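Local coordinates for periplasmic divalent cation tolerance protein CutA (Pyrococcus horikoshii, PDB 1UKU) that takes part in resistance toward heavy metals, forming a homotrimer that binds copper(II) between two trimers, which probably drives its further oligomerization, at residues I2-F8 with E50-K56; L21-I27 with E64-I69; K56-L61 with L96-K102. All blocks are in the same frame, centred on the assembly; numbering follows the deposited sequence.

Contact 1 (I2-F8 with E50-K56); sequences IIVYTTF and EVGAILK
In the central antiparallel sheet of the ferredoxin-like CutA fold, I3 to F8 pair in unbroken register with V51 to K56. Three hydrogen-bonded pairs, V4 with L55, T6 with A53 and F8 with V51, supply six backbone bonds, among them V4 N to L55 O at 2.9 Å. On the face carrying V4, T6 and F8, the ring of F8 receives A53 at its edge, CE2 to CB 3.7 Å; CG is anti to the carbonyl carbon (chi1 -64°), which brings that edge atom up to the alanine. This face is covered by helices 11-23 and 62-72, and H73 stacks on F8. The other face faces the trimer interior. There I3 CG2 meets I54 CG2 at 3.7 Å, and I3 CD1 lies beside K56 CG at 3.7 Å. Y5 brings its ring edge to I54, Y5 CD1 to I54 CG1 4.1 Å. The Y5 hydroxyl bonds to N31 of a neighbouring subunit. G52, without a side chain, sits beside the Y5 ring, its CA 4.3 Å from Y5 CE1. At the far end T7 OG1 lies 3.2 Å from both OE1 and OE2 of E50, a weak contact at best; Y75 and H35 hold these oxygens more firmly. E50 sits beside the copper ligand D48. This is the central antiparallel pairing of the first and third strands in the 2-3-1-4 ferredoxin-like sheet.

Contact 2 (L21-I27 with E64-I69); sequences LLKERLI and ELKERI
The last turn of helix 11-23 and the turn after it lie against helix 62-72, with CA atoms of L26 and L65 6.0 Å apart; R25, at positive phi, closes the first helix in a Schellman motif, L26 N bonding back to L21 O. Beyond this cap the chain turns so that L26 points at the second helix. Its CD1 rests on R68 CG at 3.6 Å, and its CD2 lies on the carboxyl end of E64, 3.7 Å from CD, whose OE1 is bridged to K101. L65 is the shared apolar partner: CD1 touches L21 CD2 at 3.8 Å, and CD2 touches I27 CG2 at 3.8 Å. These are the two helices that pack on one face of the sheet in the ferredoxin-like fold, and L55 of strand 44-57 lies beneath L21, I27 and I69. On the partly exposed side R68 grips E24 side-on, NE to OE2 2.8 Å and NH2 to OE1 2.8 Å. Both oxygens use their syn lone pairs, and the carboxylate and guanidinium are within 11° of coplanar. The arginine reaches there by bending at chi2 and chi3 (-59° and -81°), while the glutamate comes across extended. E71 binds R68 NH1, and two carboxylates flanking one guanidinium would be expected to stabilise its charged form.

Contact 3 (K56-L61 with L96-K102); sequences KTREDL and LIEETKK
The end of strand 44-57 turns at R58 into a short 3-10 segment, 59-61, and runs past the last turn of helix 90-99 and its C-terminal tail; CA atoms of T57 and L96 are 6.8 Å apart. R58 has the largest share of the contact. Its guanidinium holds K101 O end-on, NH1 at 2.8 Å and NH2 at 2.9 Å. The NH2 bond runs nearly straight down the carbonyl, at a C=O...N angle of 172°, whereas NH1 stands above the carbonyl plane. The same NH1 makes a weak bond to T100 OG1, which in turn donates to L96 O and so ties the tail to the helix. On its own segment R58 grips D60 side-on, NE to OD1 2.8 Å and NH2 to OD2 2.9 Å, with the carboxylate's syn lone pairs. Held by the aspartate and by the backbone carbonyl, the group has little freedom to rotate, and L61 CD1 covers one of its faces, 3.8 Å above the centre. The bend at chi3 (-50°) swings the guanidinium from the aliphatic stem, where CG lies on L96 CD2 at 3.7 Å, round to the tail. L61 also reaches that tail, CD1 to T100 CB 3.8 Å. L96 turns both methyls to the strand end, CD1 on the K56-T57 backbone and CD2 on T57 and R58. Past the helix, K102 NZ folds back onto the carbonyls of I97, E98 and T100, a positive charge at the carbonyl end of the helix, where it would be expected to be favourable. Binding a main-chain carbonyl end-on and an aspartate side-on, R58 ties the C-terminal tail behind helix 90-99 to the turn after strand 44-57 in the CutA fold.

In the fold
Contact 1 is the sheet pairing at the heart of the chain, about 3 Å from its centre, and contact 2 lies on one face of it, centres about 12 Å apart: V4 meets L65, and L55 meets I27 and I69. Contact 3 continues from strand 44-57, sharing K56 with contact 1 at centres about 16 Å apart; I2 N probably bonds to T57 O, 2.9 Å. Contacts 2 and 3, whose centres are about 10 Å apart, are locked together where R25 NH1 reaches E99 OE2 at 2.7 Å and L26 O lies 2.7 Å from T57 OG1. The copper ion is nearest contact 1, about 5 Å from the side chain of E50; contacts 2 and 3 lie away from the metal site.

Contact 1 (I2-F8 with E50-K56)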
loop_
_atom_site.group_PDB
_atom_site.type_symbol
_atom_site.label_atom_id
_atom_site.label_comp_id
_atom_site.label_asym_id
_atom_site.label_seq_id
_atom_site.Cartn_x
_atom_site.Cartn_y
_atom_site.Cartn_z
ATOM N N ILE A 2 -0.080 -12.919 -3.853
ATOM C CA ILE A 2 -0.915 -11.732 -3.953
ATOM C C ILE A 2 -1.022 -10.980 -2.633
ATOM O O ILE A 2 -0.826 -11.538 -1.550
ATOM C CB ILE A 2 -2.326 -12.072 -4.476
ATOM C CG1 ILE A 2 -3.085 -12.926 -3.477
ATOM C CG2 ILE A 2 -2.279 -12.774 -5.827
ATOM C CD1 ILE A 2 -4.537 -13.206 -3.823
ATOM N N ILE A 3 -1.338 -9.702 -2.767
ATOM C CA ILE A 3 -1.798 -8.877 -1.669
ATOM C C ILE A 3 -3.286 -8.702 -1.817
ATOM O O ILE A 3 -3.803 -8.544 -2.915
ATOM C CB ILE A 3 -1.113 -7.481 -1.733
ATOM C CG1 ILE A 3 0.403 -7.628 -1.567
ATOM C CG2 ILE A 3 -1.736 -6.508 -0.750
ATOM C CD1 ILE A 3 0.826 -8.318 -0.439
ATOM N N VAL A 4 -3.971 -8.706 -0.695
ATOM C CA VAL A 4 -5.370 -8.319 -0.637
ATOM C C VAL A 4 -5.510 -7.191 0.377
ATOM O O VAL A 4 -5.072 -7.325 1.511
ATOM C CB VAL A 4 -6.254 -9.492 -0.268
ATOM C CG1 VAL A 4 -7.741 -9.072 -0.123
ATOM C CG2 VAL A 4 -6.107 -10.564 -1.327
ATOM N N TYR A 5 -6.130 -6.104 -0.036
ATOM C CA TYR A 5 -6.381 -4.948 0.828
ATOM C C TYR A 5 -7.883 -4.874 1.126
ATOM O O TYR A 5 -8.724 -4.968 0.241
ATOM C CB TYR A 5 -5.930 -3.661 0.151
ATOM C CG TYR A 5 -6.040 -2.383 0.960
ATOM C CD1 TYR A 5 -5.276 -2.198 2.087
ATOM C CD2 TYR A 5 -6.913 -1.344 0.584
ATOM C CE1 TYR A 5 -5.351 -1.016 2.841
ATOM C CE2 TYR A 5 -6.994 -0.150 1.342
ATOM C CZ TYR A 5 -6.197 -0.004 2.458
ATOM O OH TYR A 5 -6.242 1.168 3.196
ATOM N N THR A 6 -8.222 -4.676 2.391
ATOM C CA THR A 6 -9.579 -4.404 2.827
ATOM C C THR A 6 -9.507 -3.435 4.002
ATOM O O THR A 6 -8.442 -3.172 4.539
ATOM C CB THR A 6 -10.317 -5.720 3.156
ATOM O OG1 THR A 6 -11.707 -5.424 3.384
ATOM C CG2 THR A 6 -9.797 -6.422 4.382
ATOM N N THR A 7 -10.632 -2.849 4.360
ATOM C CA THR A 7 -10.675 -1.922 5.463
ATOM C C THR A 7 -11.754 -2.333 6.408
ATOM O O THR A 7 -12.725 -2.965 6.011
ATOM C CB THR A 7 -10.886 -0.478 5.030
ATOM O OG1 THR A 7 -12.252 -0.276 4.609
ATOM C CG2 THR A 7 -10.007 -0.101 3.862
ATOM N N PHE A 8 -11.564 -1.963 7.660
ATOM C CA PHE A 8 -12.467 -2.327 8.771
ATOM C C PHE A 8 -12.804 -1.101 9.607
ATOM O O PHE A 8 -12.025 -0.164 9.665
ATOM C CB PHE A 8 -11.818 -3.365 9.703
ATOM C CG PHE A 8 -11.528 -4.687 9.062
ATOM C CD1 PHE A 8 -12.526 -5.642 8.961
ATOM C CD2 PHE A 8 -10.252 -4.984 8.541
ATOM C CE1 PHE A 8 -12.274 -6.862 8.385
ATOM C CE2 PHE A 8 -10.008 -6.239 7.957
ATOM C CZ PHE A 8 -11.037 -7.163 7.866
ATOM N N GLU A 50 -10.823 4.220 10.295
ATOM C CA GLU A 50 -10.823 2.804 9.974
ATOM C C GLU A 50 -9.484 2.158 10.299
ATOM O O GLU A 50 -8.510 2.826 10.562
ATOM C CB GLU A 50 -11.094 2.601 8.484
ATOM C CG GLU A 50 -12.456 3.055 7.970
ATOM C CD GLU A 50 -12.692 2.565 6.551
ATOM O OE1 GLU A 50 -11.840 2.725 5.668
ATOM O OE2 GLU A 50 -13.766 1.983 6.288
ATOM N N VAL A 51 -9.464 0.829 10.192
ATOM C CA VAL A 51 -8.214 0.066 10.212
ATOM C C VAL A 51 -8.066 -0.614 8.862
ATOM O O VAL A 51 -8.935 -1.424 8.484
ATOM C CB VAL A 51 -8.197 -0.942 11.380
ATOM C CG1 VAL A 51 -6.922 -1.808 11.337
ATOM C CG2 VAL A 51 -8.260 -0.157 12.689
ATOM N N GLY A 52 -7.027 -0.278 8.126
ATOM C CA GLY A 52 -6.747 -0.962 6.878
ATOM C C GLY A 52 -5.944 -2.220 7.111
ATOM O O GLY A 52 -5.146 -2.252 8.043
ATOM N N ALA A 53 -6.138 -3.222 6.268
ATOM C CA ALA A 53 -5.497 -4.534 6.402
ATOM C C ALA A 53 -4.910 -4.960 5.073
ATOM O O ALA A 53 -5.611 -5.032 4.059
ATOM C CB ALA A 53 -6.489 -5.559 6.872
ATOM N N ILE A 54 -3.617 -5.213 5.117
ATOM C CA ILE A 54 -2.856 -5.738 4.006
ATOM C C ILE A 54 -2.635 -7.225 4.299
ATOM O O ILE A 54 -1.920 -7.595 5.230
ATOM C CB ILE A 54 -1.507 -4.999 3.868
ATOM C CG1 ILE A 54 -1.712 -3.506 3.592
ATOM C CG2 ILE A 54 -0.687 -5.617 2.728
ATOM C CD1 ILE A 54 -0.528 -2.622 4.010
ATOM N N LEU A 55 -3.233 -8.074 3.482
ATOM C CA LEU A 55 -3.159 -9.524 3.617
ATOM C C LEU A 55 -2.284 -10.133 2.545
ATOM O O LEU A 55 -2.287 -9.664 1.425
ATOM C CB LEU A 55 -4.560 -10.145 3.527
ATOM C CG LEU A 55 -5.701 -9.410 4.259
ATOM C CD1 LEU A 55 -6.999 -10.098 4.028
ATOM C CD2 LEU A 55 -5.398 -9.307 5.757
ATOM N N LYS A 56 -1.551 -11.182 2.897
ATOM C CA LYS A 56 -0.614 -11.818 1.958
ATOM C C LYS A 56 -0.998 -13.277 1.830
ATOM O O LYS A 56 -1.138 -13.976 2.819
ATOM C CB LYS A 56 0.833 -11.647 2.437
ATOM C CG LYS A 56 1.201 -10.160 2.721
ATOM C CD LYS A 56 2.520 -9.943 3.486
ATOM C CE LYS A 56 2.400 -8.958 4.705
ATOM N NZ LYS A 56 1.932 -9.552 6.070
#

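Contact 2 (L21-I27 with E64-I69)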
loop_
_atom_site.group_PDB
_atom_site.type_symbol
_atom_site.label_atom_id
_atom_site.label_comp_id
_atom_site.label_asym_id
_atom_site.label_seq_id
_atom_site.Cartn_x
_atom_site.Cartn_y
_atom_site.Cartn_z
ATOM N N LEU A 21 -9.050 -15.743 9.562
ATOM C CA LEU A 21 -8.485 -16.073 8.261
ATOM C C LEU A 21 -7.180 -16.825 8.471
ATOM O O LEU A 21 -6.887 -17.758 7.703
ATOM C CB LEU A 21 -8.275 -14.834 7.403
ATOM C CG LEU A 21 -9.530 -14.083 6.959
ATOM C CD1 LEU A 21 -9.128 -12.778 6.224
ATOM C CD2 LEU A 21 -10.495 -14.897 6.085
ATOM N N LEU A 22 -6.385 -16.451 9.478
ATOM C CA LEU A 22 -5.161 -17.184 9.804
ATOM C C LEU A 22 -5.510 -18.601 10.273
ATOM O O LEU A 22 -4.902 -19.569 9.829
ATOM C CB LEU A 22 -4.325 -16.450 10.861
ATOM C CG LEU A 22 -3.572 -15.229 10.310
ATOM C CD1 LEU A 22 -3.155 -14.303 11.440
ATOM C CD2 LEU A 22 -2.354 -15.640 9.514
ATOM N N LYS A 23 -6.489 -18.714 11.153
ATOM C CA LYS A 23 -6.896 -20.039 11.659
ATOM C C LYS A 23 -7.348 -20.954 10.527
ATOM O O LYS A 23 -7.098 -22.168 10.570
ATOM C CB LYS A 23 -7.989 -19.906 12.703
ATOM C CG LYS A 23 -7.430 -19.351 14.034
ATOM C CD LYS A 23 -8.414 -19.391 15.184
ATOM C CE LYS A 23 -9.807 -18.925 14.824
ATOM N NZ LYS A 23 -10.597 -18.599 16.049
ATOM N N GLU A 24 -8.012 -20.385 9.513
ATOM C CA GLU A 24 -8.499 -21.109 8.353
ATOM C C GLU A 24 -7.440 -21.292 7.303
ATOM O O GLU A 24 -7.706 -21.876 6.257
ATOM C CB GLU A 24 -9.748 -20.426 7.800
ATOM C CG GLU A 24 -10.899 -20.586 8.763
ATOM C CD GLU A 24 -12.173 -19.921 8.327
ATOM O OE1 GLU A 24 -13.057 -19.748 9.191
ATOM O OE2 GLU A 24 -12.289 -19.589 7.135
ATOM N N ARG A 25 -6.241 -20.767 7.579
ATOM C CA ARG A 25 -5.049 -20.935 6.764
ATOM C C ARG A 25 -5.231 -20.338 5.347
ATOM O O ARG A 25 -4.613 -20.727 4.373
ATOM C CB ARG A 25 -4.595 -22.404 6.851
ATOM C CG ARG A 25 -4.026 -22.728 8.272
ATOM C CD ARG A 25 -2.594 -22.424 8.383
ATOM N NE ARG A 25 -1.962 -22.713 9.677
ATOM C CZ ARG A 25 -0.673 -22.499 9.934
ATOM N NH1 ARG A 25 0.098 -21.963 9.016
ATOM N NH2 ARG A 25 -0.143 -22.770 11.132
ATOM N N LEU A 26 -6.048 -19.279 5.288
ATOM C CA LEU A 26 -6.341 -18.610 4.030
ATOM C C LEU A 26 -5.378 -17.482 3.700
ATOM O O LEU A 26 -5.344 -17.045 2.555
ATOM C CB LEU A 26 -7.775 -18.094 3.975
ATOM C CG LEU A 26 -8.796 -19.225 3.901
ATOM C CD1 LEU A 26 -10.194 -18.659 4.085
ATOM C CD2 LEU A 26 -8.684 -19.964 2.578
ATOM N N ILE A 27 -4.671 -17.009 4.722
ATOM C CA ILE A 27 -3.623 -15.987 4.583
ATOM C C ILE A 27 -2.428 -16.421 5.391
ATOM O O ILE A 27 -2.591 -17.124 6.371
ATOM C CB ILE A 27 -4.092 -14.555 5.011
ATOM C CG1 ILE A 27 -4.380 -14.444 6.506
ATOM C CG2 ILE A 27 -5.287 -14.130 4.175
ATOM C CD1 ILE A 27 -4.783 -13.028 6.935
ATOM N N GLU A 64 -11.518 -18.274 -2.704
ATOM C CA GLU A 64 -11.926 -18.752 -1.410
ATOM C C GLU A 64 -11.766 -17.657 -0.366
ATOM O O GLU A 64 -12.595 -17.500 0.506
ATOM C CB GLU A 64 -11.111 -20.004 -1.050
ATOM C CG GLU A 64 -11.582 -20.706 0.203
ATOM C CD GLU A 64 -10.882 -22.030 0.458
ATOM O OE1 GLU A 64 -11.251 -22.641 1.473
ATOM O OE2 GLU A 64 -9.972 -22.423 -0.310
ATOM N N LEU A 65 -10.665 -16.914 -0.442
ATOM C CA LEU A 65 -10.401 -15.864 0.535
ATOM C C LEU A 65 -11.415 -14.731 0.384
ATOM O O LEU A 65 -11.933 -14.213 1.360
ATOM C CB LEU A 65 -8.979 -15.333 0.370
ATOM C CG LEU A 65 -8.631 -14.101 1.218
ATOM C CD1 LEU A 65 -8.818 -14.376 2.687
ATOM C CD2 LEU A 65 -7.236 -13.624 0.910
ATOM N N LYS A 66 -11.687 -14.347 -0.860
ATOM C CA LYS A 66 -12.640 -13.297 -1.131
ATOM C C LYS A 66 -14.009 -13.672 -0.574
ATOM O O LYS A 66 -14.668 -12.849 0.067
ATOM C CB LYS A 66 -12.740 -13.044 -2.617
ATOM C CG LYS A 66 -13.757 -11.956 -2.942
ATOM C CD LYS A 66 -13.906 -11.682 -4.412
ATOM C CE LYS A 66 -15.172 -12.269 -4.900
ATOM N NZ LYS A 66 -14.961 -12.943 -6.159
ATOM N N GLU A 67 -14.436 -14.913 -0.784
ATOM C CA GLU A 67 -15.730 -15.339 -0.237
ATOM C C GLU A 67 -15.739 -15.300 1.274
ATOM O O GLU A 67 -16.712 -14.822 1.871
ATOM C CB GLU A 67 -16.089 -16.756 -0.697
ATOM C CG GLU A 67 -17.386 -17.297 -0.076
ATOM C CD GLU A 67 -18.655 -16.497 -0.400
ATOM O OE1 GLU A 67 -19.631 -16.534 0.414
ATOM O OE2 GLU A 67 -18.742 -15.806 -1.427
ATOM N N ARG A 68 -14.665 -15.767 1.911
ATOM C CA ARG A 68 -14.622 -15.737 3.360
ATOM C C ARG A 68 -14.626 -14.307 3.910
ATOM O O ARG A 68 -15.302 -14.024 4.906
ATOM C CB ARG A 68 -13.458 -16.552 3.908
ATOM C CG ARG A 68 -13.729 -18.021 3.956
ATOM C CD ARG A 68 -14.955 -18.406 4.812
ATOM N NE ARG A 68 -14.742 -18.466 6.256
ATOM C CZ ARG A 68 -15.642 -18.128 7.185
ATOM N NH1 ARG A 68 -16.826 -17.636 6.853
ATOM N NH2 ARG A 68 -15.357 -18.282 8.460
ATOM N N ILE A 69 -13.923 -13.395 3.262
ATOM C CA ILE A 69 -13.969 -12.027 3.720
ATOM C C ILE A 69 -15.376 -11.490 3.585
ATOM O O ILE A 69 -15.842 -10.797 4.487
ATOM C CB ILE A 69 -12.946 -11.153 2.986
ATOM C CG1 ILE A 69 -11.520 -11.572 3.379
ATOM C CG2 ILE A 69 -13.162 -9.655 3.322
ATOM C CD1 ILE A 69 -10.449 -10.977 2.458
#

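Contact 3 (K56-L61 with L96-K102)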
loop_
_atom_site.group_PDB
_atom_site.type_symbol
_atom_site.label_atom_id
_atom_site.label_comp_id
_atom_site.label_asym_id
_atom_site.label_seq_id
_atom_site.Cartn_x
_atom_site.Cartn_y
_atom_site.Cartn_z
ATOM N N LYS A 56 -1.551 -11.182 2.897
ATOM C CA LYS A 56 -0.614 -11.818 1.958
ATOM C C LYS A 56 -0.998 -13.277 1.830
ATOM O O LYS A 56 -1.138 -13.976 2.819
ATOM C CB LYS A 56 0.833 -11.647 2.437
ATOM C CG LYS A 56 1.201 -10.160 2.721
ATOM C CD LYS A 56 2.520 -9.943 3.486
ATOM C CE LYS A 56 2.400 -8.958 4.705
ATOM N NZ LYS A 56 1.932 -9.552 6.070
ATOM N N THR A 57 -1.189 -13.753 0.591
ATOM C CA THR A 57 -1.564 -15.167 0.402
ATOM C C THR A 57 -1.162 -15.642 -1.000
ATOM O O THR A 57 -0.507 -14.922 -1.737
ATOM C CB THR A 57 -3.056 -15.399 0.708
ATOM O OG1 THR A 57 -3.302 -16.816 0.842
ATOM C CG2 THR A 57 -3.950 -14.901 -0.417
ATOM N N ARG A 58 -1.540 -16.876 -1.322
ATOM C CA ARG A 58 -1.301 -17.433 -2.641
ATOM C C ARG A 58 -2.361 -17.030 -3.626
ATOM O O ARG A 58 -3.513 -16.886 -3.286
ATOM C CB ARG A 58 -1.270 -18.964 -2.604
ATOM C CG ARG A 58 -0.306 -19.586 -1.623
ATOM C CD ARG A 58 -0.054 -21.049 -1.926
ATOM N NE ARG A 58 -1.276 -21.813 -2.112
ATOM C CZ ARG A 58 -1.789 -22.653 -1.229
ATOM N NH1 ARG A 58 -1.238 -22.792 -0.009
ATOM N NH2 ARG A 58 -2.904 -23.316 -1.520
ATOM N N GLU A 59 -1.972 -16.935 -4.890
ATOM C CA GLU A 59 -2.931 -16.659 -5.957
ATOM C C GLU A 59 -4.112 -17.618 -5.987
ATOM O O GLU A 59 -5.261 -17.216 -6.177
ATOM C CB GLU A 59 -2.281 -16.816 -7.322
ATOM C CG GLU A 59 -1.402 -15.700 -7.738
ATOM C CD GLU A 59 -0.002 -15.841 -7.242
ATOM O OE1 GLU A 59 0.203 -16.698 -6.327
ATOM O OE2 GLU A 59 0.876 -15.143 -7.818
ATOM N N ASP A 60 -3.827 -18.918 -5.841
ATOM C CA ASP A 60 -4.862 -19.928 -5.984
ATOM C C ASP A 60 -5.907 -19.875 -4.872
ATOM O O ASP A 60 -6.960 -20.446 -5.005
ATOM C CB ASP A 60 -4.266 -21.347 -6.077
ATOM C CG ASP A 60 -3.568 -21.759 -4.808
ATOM O OD1 ASP A 60 -2.398 -21.395 -4.657
ATOM O OD2 ASP A 60 -4.175 -22.405 -3.935
ATOM N N LEU A 61 -5.618 -19.156 -3.778
ATOM C CA LEU A 61 -6.559 -19.013 -2.685
ATOM C C LEU A 61 -7.475 -17.766 -2.809
ATOM O O LEU A 61 -8.330 -17.557 -1.960
ATOM C CB LEU A 61 -5.816 -19.001 -1.338
ATOM C CG LEU A 61 -5.120 -20.318 -0.947
ATOM C CD1 LEU A 61 -4.298 -20.141 0.283
ATOM C CD2 LEU A 61 -6.155 -21.362 -0.683
ATOM N N LEU A 96 5.432 -18.455 2.958
ATOM C CA LEU A 96 4.024 -18.160 2.767
ATOM C C LEU A 96 3.251 -19.382 2.262
ATOM O O LEU A 96 2.121 -19.637 2.688
ATOM C CB LEU A 96 3.898 -16.972 1.805
ATOM C CG LEU A 96 2.504 -16.589 1.304
ATOM C CD1 LEU A 96 2.459 -15.084 1.112
ATOM C CD2 LEU A 96 2.113 -17.306 0.027
ATOM N N ILE A 97 3.854 -20.137 1.334
ATOM C CA ILE A 97 3.217 -21.364 0.838
ATOM C C ILE A 97 3.094 -22.401 1.972
ATOM O O ILE A 97 2.059 -23.046 2.151
ATOM C CB ILE A 97 4.024 -21.915 -0.345
ATOM C CG1 ILE A 97 3.890 -20.986 -1.549
ATOM C CG2 ILE A 97 3.568 -23.346 -0.714
ATOM C CD1 ILE A 97 4.890 -21.267 -2.666
ATOM N N GLU A 98 4.140 -22.520 2.763
ATOM C CA GLU A 98 4.134 -23.472 3.883
ATOM C C GLU A 98 3.030 -23.154 4.866
ATOM O O GLU A 98 2.415 -24.061 5.428
ATOM C CB GLU A 98 5.483 -23.500 4.578
ATOM C CG GLU A 98 6.516 -24.211 3.735
ATOM C CD GLU A 98 7.936 -24.022 4.213
ATOM O OE1 GLU A 98 8.827 -24.637 3.581
ATOM O OE2 GLU A 98 8.165 -23.287 5.205
ATOM N N GLU A 99 2.771 -21.861 5.075
ATOM C CA GLU A 99 1.828 -21.424 6.110
ATOM C C GLU A 99 0.380 -21.340 5.649
ATOM O O GLU A 99 -0.507 -21.085 6.454
ATOM C CB GLU A 99 2.269 -20.064 6.662
ATOM C CG GLU A 99 3.624 -20.074 7.376
ATOM C CD GLU A 99 3.701 -20.903 8.674
ATOM O OE1 GLU A 99 4.831 -20.952 9.213
ATOM O OE2 GLU A 99 2.723 -21.529 9.181
ATOM N N THR A 100 0.111 -21.582 4.375
ATOM C CA THR A 100 -1.256 -21.501 3.882
ATOM C C THR A 100 -1.791 -22.901 3.546
ATOM O O THR A 100 -1.010 -23.832 3.307
ATOM C CB THR A 100 -1.359 -20.548 2.686
ATOM O OG1 THR A 100 -0.283 -20.746 1.756
ATOM C CG2 THR A 100 -1.217 -19.091 3.188
ATOM N N LYS A 101 -3.105 -23.020 3.493
ATOM C CA LYS A 101 -3.779 -24.308 3.458
ATOM C C LYS A 101 -3.509 -25.043 2.158
ATOM O O LYS A 101 -3.254 -24.440 1.111
ATOM C CB LYS A 101 -5.277 -24.161 3.699
ATOM C CG LYS A 101 -6.020 -23.527 2.553
ATOM C CD LYS A 101 -7.521 -23.374 2.850
ATOM C CE LYS A 101 -8.307 -24.650 2.639
ATOM N NZ LYS A 101 -9.781 -24.485 2.939
ATOM N N LYS A 102 -3.558 -26.368 2.247
ATOM C CA LYS A 102 -3.259 -27.223 1.103
ATOM C C LYS A 102 -4.367 -28.198 0.801
ATOM O O LYS A 102 -5.489 -27.746 0.576
ATOM C CB LYS A 102 -1.942 -27.965 1.344
ATOM C CG LYS A 102 -0.779 -27.015 1.375
ATOM C CD LYS A 102 0.459 -27.568 2.034
ATOM C CE LYS A 102 1.469 -26.435 2.132
ATOM N NZ LYS A 102 1.082 -25.542 3.246
ATOM O OXT LYS A 102 -4.087 -29.401 0.751
#